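Local atomic coordinates of Ton_1535 (Thermococcus onnurineus, PDB entry 3ZPJ), a protein that is of unknown function but folds as an all-helical solenoid that includes a left-handed helical turn. Residues A133-N138 / D179-M183; A140-I145 / G157-I161; A299-A303 / A315-I319. All coordinates share one frame; numbering follows the deposited sequence.

Contacts 1 and 2 belong to one part of the solenoid, and both draw on helix 130-146. Contact 2 joins it to the next helix, 151-170, with segments 140-145 and 157-161 antiparallel. Contact 1 spans to the one after, 174-190, whose segment 179-183 runs nearly parallel to 133-138. In sequence, both segments of contact 2 fall between those of contact 1; the two centres are about 11 Å apart, and Phe-137 CD1 of contact 1 packs on Ile-161 CG2 of contact 2 at 4.0 Å. Contact 3 lies farther along the chain, about 37 Å from contact 1 and about 46 Å from contact 2 between centres. With no site assigned, all three are best taken as packing of the fold.

Contact 1. Residues A133-N138 / D179-M183; sequences ALEIFN and DFYKM
Phe-137 N donates to Ala-133 O at 2.8 Å, a helical-turn bond that sets both side chains beside the ring of Phe-180 on the partner helix. Ala-133 CB lies 3.9 Å from Phe-180 CE2 and near the plane of that ring. Phe-137 CE2 reaches the same edge, with the two phenylalanine side chains at about a right angle. One face of Phe-180 is covered by Leu-134: its CD2 stands over the ring centre, 3.9 Å from the centroid and 13° off the normal, a CH-pi contact, while its CG lies 3.8 Å from Phe-180 CZ.

The two methyls of Leu-134 divide the work. CD1 turns to Asp-179 and touches CB, the aliphatic part of that side chain, at 3.5 Å. CD2, besides covering the ring, meets Met-183 CE at 3.6 Å. Met-183 leaves its helix with CG anti to the backbone N and then bends at its last torsion (chi3 -34°), which carries the terminal methyl to Leu-134 CD2 and to the end of Asn-138. The leucine and methionine side chains lie alongside one another, pointing opposite ways.

In this alpha-solenoid, segments 133-138 and 179-183 run nearly parallel, 17° apart, with axes 11.3 Å from each other at closest approach, a wide spacing bridged by long side chains. Helix 151-170 packs against both, through Phe-137 on Leu-164 and Leu-165, Phe-180 on Ala-168 and Met-183 on Leu-165. Helix 110-126 flanks helix 130-146, taking Phe-137 on Ser-118 and Ala-121.

Contact 2. Residues A140-I145 / G157-I161; sequences AFDTII and GILRI
The Phe-141 ring meets Ile-158 at its edge: CG2 of the isoleucine lies near the ring plane, 3.6 Å from Phe-141 CE1. This is the packing of an antiparallel helix pair in an alpha-solenoid, helix 130-146 against helix 151-170, with the short segment axes 10.0 Å apart and 168° between their directions.

Ile-158 forks toward two sides. With CG1 anti to its carbonyl carbon (chi1 -57°), that branch runs alongside Ile-144, CG1 resting 3.5 Å from Ile-144 CG2, and its end, CD1, goes on to Ile-145 CD1, while CG2 serves the phenylalanine. An alanine here would have neither branch, and would probably deprive the Phe-141 edge and the Ile-144 and Ile-145 methyls of their mate, opening a gap between the helices. Leu-191 and Ile-187 also touch Ile-158.

Ile-144 and Ile-161 reach toward each other tip to tip, CD1 to CD1 at 3.9 Å. Beyond this, Ile-161 CD1 settles on the backbone of the facing helix, 3.7 Å from Phe-141 N. Ile-144 CD1 lies close to the bare backbone of Gly-157, where a modelled CB would lie a tight 3.1 Å from it; as built, the methyl sits 3.7 Å from Gly-157 C.

Contact 3. Residues A299-A303 / A315-I319; sequences ALKFA and ALKAI
Ile-319 supplies the main bump: its CD1 drops into a hollow on the facing helix formed by Ala-299, Leu-300 and Ala-303. The floor is backbone, with Ala-299 O 3.6 Å from Ile-319 CD1 and Leu-300 CA slightly farther away. The walls are side chains, Ala-303 CB touching Ile-319 CD1 at 3.6 Å and Leu-300 CD1 lying 3.9 Å from it. CG1 of Ile-319 stands anti to the carbonyl carbon (chi1 -69°) and its chain is extended, chi2 167°, which carries CD1 to the facing helix.

The fit is reciprocal. Ala-303 CB is a small bump received between Ala-315, Leu-316 and Ile-319: it lies 4.0 Å from Ala-315 CB and equally far from Leu-316 CD2. With alanine meeting alanine, the backbones draw close, Ala-303 CA and Ala-315 CA being 5.8 Å apart. Toward the other end the spacing is filled by bulkier groups, as the Leu-300 side chain crosses that of Leu-316 at about a right angle, its CD1 touching Leu-316 CD2 at 3.8 Å.

The segments are antiparallel with a signed crossing angle of -162°, joining helix 296-303 to helix 309-325 as successive helices of the alpha-solenoid. Thr-291 of helix 280-293 touches both Ala-299 and Ile-319, while Ile-335 of helix 332-338 meets Leu-300.

All the touching side chains are alanine, leucine or isoleucine, four of the six residues being buried. The pairing therefore rests on complementary shape and on burial of hydrocarbon, rather than on directional polar bonds between the two segments.

Contact 1. Residues A133-N138 / D179-M183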
loop_
_atom_site.group_PDB
_atom_site.type_symbol
_atom_site.label_atom_id
_atom_site.label_comp_id
_atom_site.label_asym_id
_atom_site.label_seq_id
_atom_site.Cartn_x
_atom_site.Cartn_y
_atom_site.Cartn_z
ATOM N N ALA A 133 2.246 4.653 -12.813
ATOM C CA ALA A 133 3.119 3.563 -12.451
ATOM C C ALA A 133 2.606 2.240 -13.011
ATOM O O ALA A 133 3.363 1.505 -13.644
ATOM C CB ALA A 133 3.253 3.489 -10.954
ATOM N N LEU A 134 1.326 1.946 -12.792
ATOM C CA LEU A 134 0.731 0.706 -13.294
ATOM C C LEU A 134 0.866 0.577 -14.801
ATOM O O LEU A 134 1.199 -0.489 -15.327
ATOM C CB LEU A 134 -0.746 0.621 -12.943
ATOM C CG LEU A 134 -1.105 0.028 -11.589
ATOM C CD1 LEU A 134 -2.611 -0.140 -11.518
ATOM C CD2 LEU A 134 -0.400 -1.303 -11.415
ATOM N N GLU A 135 0.581 1.666 -15.488
ATOM C CA GLU A 135 0.620 1.656 -16.932
ATOM C C GLU A 135 2.017 1.232 -17.390
ATOM O O GLU A 135 2.170 0.415 -18.283
ATOM C CB GLU A 135 0.262 3.037 -17.474
ATOM C CG GLU A 135 0.132 3.105 -18.990
ATOM C CD GLU A 135 -0.056 4.534 -19.509
ATOM O OE1 GLU A 135 0.081 5.495 -18.715
ATOM O OE2 GLU A 135 -0.349 4.692 -20.717
ATOM N N ILE A 136 3.033 1.760 -16.722
ATOM C CA ILE A 136 4.398 1.482 -17.088
ATOM C C ILE A 136 4.812 0.074 -16.670
ATOM O O ILE A 136 5.510 -0.625 -17.420
ATOM C CB ILE A 136 5.339 2.538 -16.492
ATOM C CG1 ILE A 136 4.993 3.914 -17.061
ATOM C CG2 ILE A 136 6.803 2.176 -16.743
ATOM C CD1 ILE A 136 4.930 3.957 -18.578
ATOM N N PHE A 137 4.363 -0.356 -15.492
ATOM C CA PHE A 137 4.624 -1.728 -15.066
ATOM C C PHE A 137 4.080 -2.692 -16.113
ATOM O O PHE A 137 4.708 -3.696 -16.426
ATOM C CB PHE A 137 3.985 -2.034 -13.703
ATOM C CG PHE A 137 4.878 -1.759 -12.521
ATOM C CD1 PHE A 137 6.095 -2.419 -12.381
ATOM C CD2 PHE A 137 4.479 -0.877 -11.519
ATOM C CE1 PHE A 137 6.917 -2.199 -11.276
ATOM C CE2 PHE A 137 5.297 -0.640 -10.406
ATOM C CZ PHE A 137 6.523 -1.304 -10.280
ATOM N N ASN A 138 2.905 -2.376 -16.652
ATOM C CA ASN A 138 2.262 -3.239 -17.624
ATOM C C ASN A 138 2.988 -3.263 -18.954
ATOM O O ASN A 138 3.085 -4.310 -19.587
ATOM C CB ASN A 138 0.802 -2.840 -17.823
ATOM C CG ASN A 138 -0.106 -3.498 -16.808
ATOM O OD1 ASN A 138 -0.509 -2.881 -15.826
ATOM N ND2 ASN A 138 -0.395 -4.764 -17.016
ATOM N N ASP A 179 -4.034 -2.817 -6.658
ATOM C CA ASP A 179 -3.742 -3.248 -8.027
ATOM C C ASP A 179 -2.302 -3.767 -8.222
ATOM O O ASP A 179 -2.067 -4.687 -8.998
ATOM C CB ASP A 179 -4.043 -2.116 -8.985
ATOM C CG ASP A 179 -5.529 -1.972 -9.266
ATOM O OD1 ASP A 179 -6.253 -2.974 -9.094
ATOM O OD2 ASP A 179 -5.964 -0.866 -9.666
ATOM N N PHE A 180 -1.360 -3.181 -7.492
ATOM C CA PHE A 180 0.041 -3.579 -7.541
ATOM C C PHE A 180 0.201 -4.964 -6.941
ATOM O O PHE A 180 0.897 -5.824 -7.487
ATOM C CB PHE A 180 0.906 -2.565 -6.779
ATOM C CG PHE A 180 0.890 -1.191 -7.391
ATOM C CD1 PHE A 180 -0.151 -0.311 -7.125
ATOM C CD2 PHE A 180 1.890 -0.796 -8.268
ATOM C CE1 PHE A 180 -0.192 0.940 -7.710
ATOM C CE2 PHE A 180 1.855 0.456 -8.857
ATOM C CZ PHE A 180 0.816 1.334 -8.572
ATOM N N TYR A 181 -0.450 -5.176 -5.808
ATOM C CA TYR A 181 -0.409 -6.466 -5.150
ATOM C C TYR A 181 -1.033 -7.595 -5.988
ATOM O O TYR A 181 -0.512 -8.711 -6.023
ATOM C CB TYR A 181 -1.137 -6.393 -3.819
ATOM C CG TYR A 181 -0.413 -5.707 -2.699
ATOM C CD1 TYR A 181 0.974 -5.651 -2.639
ATOM C CD2 TYR A 181 -1.138 -5.129 -1.657
ATOM C CE1 TYR A 181 1.627 -4.995 -1.553
ATOM C CE2 TYR A 181 -0.515 -4.498 -0.597
ATOM C CZ TYR A 181 0.852 -4.426 -0.538
ATOM O OH TYR A 181 1.406 -3.791 0.558
ATOM N N LYS A 182 -2.141 -7.313 -6.657
ATOM C CA LYS A 182 -2.782 -8.337 -7.478
ATOM C C LYS A 182 -1.863 -8.771 -8.620
ATOM O O LYS A 182 -1.766 -9.964 -8.909
ATOM C CB LYS A 182 -4.101 -7.839 -8.063
ATOM C CG LYS A 182 -5.035 -7.197 -7.082
ATOM C CD LYS A 182 -5.897 -8.181 -6.344
ATOM C CE LYS A 182 -7.098 -7.453 -5.767
ATOM N NZ LYS A 182 -7.744 -6.631 -6.829
ATOM N N MET A 183 -1.191 -7.806 -9.259
ATOM C CA MET A 183 -0.276 -8.106 -10.383
ATOM C C MET A 183 0.922 -8.919 -9.887
ATOM O O MET A 183 1.277 -9.948 -10.475
ATOM C CB MET A 183 0.182 -6.837 -11.126
ATOM C CG MET A 183 0.577 -7.096 -12.590
ATOM S SD MET A 183 1.058 -5.699 -13.634
ATOM C CE MET A 183 0.000 -4.468 -12.986
#

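Contact 2. Residues A140-I145 / G157-I161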
loop_
_atom_site.group_PDB
_atom_site.type_symbol
_atom_site.label_atom_id
_atom_site.label_comp_id
_atom_site.label_asym_id
_atom_site.label_seq_id
_atom_site.Cartn_x
_atom_site.Cartn_y
_atom_site.Cartn_z
ATOM N N ALA A 140 6.179 -2.660 -19.094
ATOM C CA ALA A 140 7.408 -3.377 -18.775
ATOM C C ALA A 140 7.141 -4.859 -18.942
ATOM O O ALA A 140 7.873 -5.548 -19.645
ATOM C CB ALA A 140 7.888 -3.073 -17.368
ATOM N N PHE A 141 6.049 -5.323 -18.338
ATOM C CA PHE A 141 5.642 -6.728 -18.420
ATOM C C PHE A 141 5.397 -7.202 -19.854
ATOM O O PHE A 141 5.889 -8.265 -20.234
ATOM C CB PHE A 141 4.405 -6.974 -17.550
ATOM C CG PHE A 141 3.873 -8.398 -17.599
ATOM C CD1 PHE A 141 4.464 -9.405 -16.847
ATOM C CD2 PHE A 141 2.765 -8.715 -18.372
ATOM C CE1 PHE A 141 3.959 -10.705 -16.882
ATOM C CE2 PHE A 141 2.256 -10.003 -18.398
ATOM C CZ PHE A 141 2.858 -10.995 -17.645
ATOM N N ASP A 142 4.661 -6.413 -20.644
ATOM C CA ASP A 142 4.403 -6.756 -22.044
ATOM C C ASP A 142 5.714 -6.832 -22.822
ATOM O O ASP A 142 5.830 -7.599 -23.760
ATOM C CB ASP A 142 3.494 -5.724 -22.737
ATOM C CG ASP A 142 2.119 -5.587 -22.088
ATOM O OD1 ASP A 142 1.663 -6.523 -21.401
ATOM O OD2 ASP A 142 1.486 -4.522 -22.275
ATOM N N THR A 143 6.690 -6.017 -22.437
ATOM C CA THR A 143 7.952 -5.966 -23.154
ATOM C C THR A 143 8.712 -7.268 -22.990
ATOM O O THR A 143 9.254 -7.797 -23.959
ATOM C CB THR A 143 8.835 -4.802 -22.670
ATOM O OG1 THR A 143 8.106 -3.585 -22.805
ATOM C CG2 THR A 143 10.128 -4.708 -23.499
ATOM N N ILE A 144 8.737 -7.793 -21.769
ATOM C CA ILE A 144 9.465 -9.025 -21.513
ATOM C C ILE A 144 8.732 -10.220 -22.113
ATOM O O ILE A 144 9.277 -10.952 -22.957
ATOM C CB ILE A 144 9.704 -9.222 -20.024
ATOM C CG1 ILE A 144 10.701 -8.176 -19.532
ATOM C CG2 ILE A 144 10.221 -10.631 -19.753
ATOM C CD1 ILE A 144 10.895 -8.182 -18.029
ATOM N N ILE A 145 7.478 -10.384 -21.714
ATOM C CA ILE A 145 6.655 -11.481 -22.217
ATOM C C ILE A 145 6.566 -11.574 -23.751
ATOM O O ILE A 145 6.352 -12.649 -24.302
ATOM C CB ILE A 145 5.231 -11.411 -21.645
ATOM C CG1 ILE A 145 4.581 -12.792 -21.640
ATOM C CG2 ILE A 145 4.397 -10.434 -22.424
ATOM C CD1 ILE A 145 5.073 -13.671 -20.525
ATOM N N GLY A 157 13.379 -11.907 -15.335
ATOM C CA GLY A 157 12.928 -10.554 -15.597
ATOM C C GLY A 157 11.544 -10.290 -15.009
ATOM O O GLY A 157 11.331 -9.292 -14.325
ATOM N N ILE A 158 10.607 -11.193 -15.275
ATOM C CA ILE A 158 9.247 -11.043 -14.794
ATOM C C ILE A 158 9.136 -11.120 -13.258
ATOM O O ILE A 158 8.356 -10.387 -12.663
ATOM C CB ILE A 158 8.326 -12.039 -15.507
ATOM C CG1 ILE A 158 8.432 -11.793 -17.010
ATOM C CG2 ILE A 158 6.889 -11.842 -15.076
ATOM C CD1 ILE A 158 7.537 -12.633 -17.865
ATOM N N LEU A 159 9.929 -11.976 -12.614
ATOM C CA LEU A 159 9.911 -12.064 -11.146
ATOM C C LEU A 159 10.413 -10.762 -10.544
ATOM O O LEU A 159 9.953 -10.327 -9.474
ATOM C CB LEU A 159 10.746 -13.255 -10.640
ATOM C CG LEU A 159 10.137 -14.630 -10.920
ATOM C CD1 LEU A 159 11.079 -15.758 -10.577
ATOM C CD2 LEU A 159 8.828 -14.777 -10.147
ATOM N N ARG A 160 11.349 -10.115 -11.235
ATOM C CA ARG A 160 11.832 -8.831 -10.744
ATOM C C ARG A 160 10.730 -7.740 -10.821
ATOM O O ARG A 160 10.654 -6.856 -9.984
ATOM C CB ARG A 160 13.102 -8.423 -11.472
ATOM C CG ARG A 160 13.649 -7.070 -11.058
ATOM C CD ARG A 160 14.272 -7.119 -9.682
ATOM N NE ARG A 160 14.911 -5.844 -9.349
ATOM C CZ ARG A 160 15.214 -5.454 -8.116
ATOM N NH1 ARG A 160 14.942 -6.240 -7.088
ATOM N NH2 ARG A 160 15.793 -4.281 -7.915
ATOM N N ILE A 161 9.873 -7.813 -11.828
ATOM C CA ILE A 161 8.730 -6.910 -11.904
ATOM C C ILE A 161 7.816 -7.183 -10.708
ATOM O O ILE A 161 7.370 -6.256 -10.051
ATOM C CB ILE A 161 7.965 -7.142 -13.186
ATOM C CG1 ILE A 161 8.886 -6.836 -14.375
ATOM C CG2 ILE A 161 6.721 -6.266 -13.246
ATOM C CD1 ILE A 161 8.135 -6.807 -15.695
#

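Contact 3. Residues A299-A303 / A315-I319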
loop_
_atom_site.group_PDB
_atom_site.type_symbol
_atom_site.label_atom_id
_atom_site.label_comp_id
_atom_site.label_asym_id
_atom_site.label_seq_id
_atom_site.Cartn_x
_atom_site.Cartn_y
_atom_site.Cartn_z
ATOM N N ALA A 299 -23.176 -5.618 16.865
ATOM C CA ALA A 299 -23.488 -5.626 15.440
ATOM C C ALA A 299 -24.978 -5.461 15.200
ATOM O O ALA A 299 -25.398 -4.770 14.273
ATOM C CB ALA A 299 -22.974 -6.897 14.779
ATOM N N LEU A 300 -25.788 -6.069 16.055
ATOM C CA LEU A 300 -27.226 -5.911 15.923
ATOM C C LEU A 300 -27.662 -4.478 16.222
ATOM O O LEU A 300 -28.537 -3.941 15.533
ATOM C CB LEU A 300 -27.973 -6.904 16.808
ATOM C CG LEU A 300 -29.463 -7.002 16.497
ATOM C CD1 LEU A 300 -29.665 -7.418 15.049
ATOM C CD2 LEU A 300 -30.160 -7.974 17.443
ATOM N N LYS A 301 -27.059 -3.856 17.235
ATOM C CA LYS A 301 -27.417 -2.477 17.572
ATOM C C LYS A 301 -27.227 -1.602 16.348
ATOM O O LYS A 301 -28.096 -0.800 15.999
ATOM C CB LYS A 301 -26.540 -1.911 18.685
ATOM C CG LYS A 301 -26.603 -2.600 20.021
ATOM C CD LYS A 301 -25.522 -2.005 20.923
ATOM C CE LYS A 301 -25.513 -2.658 22.282
ATOM N NZ LYS A 301 -26.889 -2.716 22.832
ATOM N N PHE A 302 -26.078 -1.758 15.694
ATOM C CA PHE A 302 -25.798 -0.962 14.507
ATOM C C PHE A 302 -26.695 -1.291 13.318
ATOM O O PHE A 302 -27.283 -0.386 12.730
ATOM C CB PHE A 302 -24.314 -1.010 14.153
ATOM C CG PHE A 302 -23.483 -0.131 15.026
ATOM C CD1 PHE A 302 -23.339 1.212 14.733
ATOM C CD2 PHE A 302 -22.889 -0.628 16.164
ATOM C CE1 PHE A 302 -22.597 2.039 15.547
ATOM C CE2 PHE A 302 -22.146 0.190 16.975
ATOM C CZ PHE A 302 -22.002 1.528 16.667
ATOM N N ALA A 303 -26.834 -2.574 12.999
ATOM C CA ALA A 303 -27.685 -2.996 11.897
ATOM C C ALA A 303 -29.098 -2.404 11.980
ATOM O O ALA A 303 -29.655 -1.967 10.969
ATOM C CB ALA A 303 -27.741 -4.511 11.826
ATOM N N ALA A 315 -27.596 -6.635 6.246
ATOM C CA ALA A 315 -26.889 -6.727 7.526
ATOM C C ALA A 315 -27.634 -7.619 8.521
ATOM O O ALA A 315 -27.027 -8.379 9.273
ATOM C CB ALA A 315 -26.656 -5.340 8.109
ATOM N N LEU A 316 -28.957 -7.528 8.508
ATOM C CA LEU A 316 -29.770 -8.316 9.419
ATOM C C LEU A 316 -29.673 -9.798 9.077
ATOM O O LEU A 316 -29.680 -10.651 9.965
ATOM C CB LEU A 316 -31.222 -7.840 9.378
ATOM C CG LEU A 316 -31.521 -6.554 10.153
ATOM C CD1 LEU A 316 -33.008 -6.179 10.059
ATOM C CD2 LEU A 316 -31.110 -6.714 11.609
ATOM N N LYS A 317 -29.578 -10.100 7.784
ATOM C CA LYS A 317 -29.458 -11.484 7.336
ATOM C C LYS A 317 -28.145 -12.080 7.829
ATOM O O LYS A 317 -28.142 -13.095 8.534
ATOM C CB LYS A 317 -29.544 -11.584 5.807
ATOM C CG LYS A 317 -29.327 -13.002 5.284
ATOM C CD LYS A 317 -29.755 -13.159 3.835
ATOM C CE LYS A 317 -28.569 -13.417 2.920
ATOM N NZ LYS A 317 -29.002 -13.696 1.521
ATOM N N ALA A 318 -27.040 -11.432 7.460
ATOM C CA ALA A 318 -25.700 -11.867 7.850
ATOM C C ALA A 318 -25.624 -12.212 9.333
ATOM O O ALA A 318 -25.169 -13.291 9.710
ATOM C CB ALA A 318 -24.675 -10.797 7.511
ATOM N N ILE A 319 -26.085 -11.290 10.169
ATOM C CA ILE A 319 -26.083 -11.512 11.606
ATOM C C ILE A 319 -26.838 -12.790 11.942
ATOM O O ILE A 319 -26.392 -13.589 12.765
ATOM C CB ILE A 319 -26.721 -10.331 12.353
ATOM C CG1 ILE A 319 -25.827 -9.090 12.246
ATOM C CG2 ILE A 319 -26.989 -10.698 13.809
ATOM C CD1 ILE A 319 -26.522 -7.794 12.688
#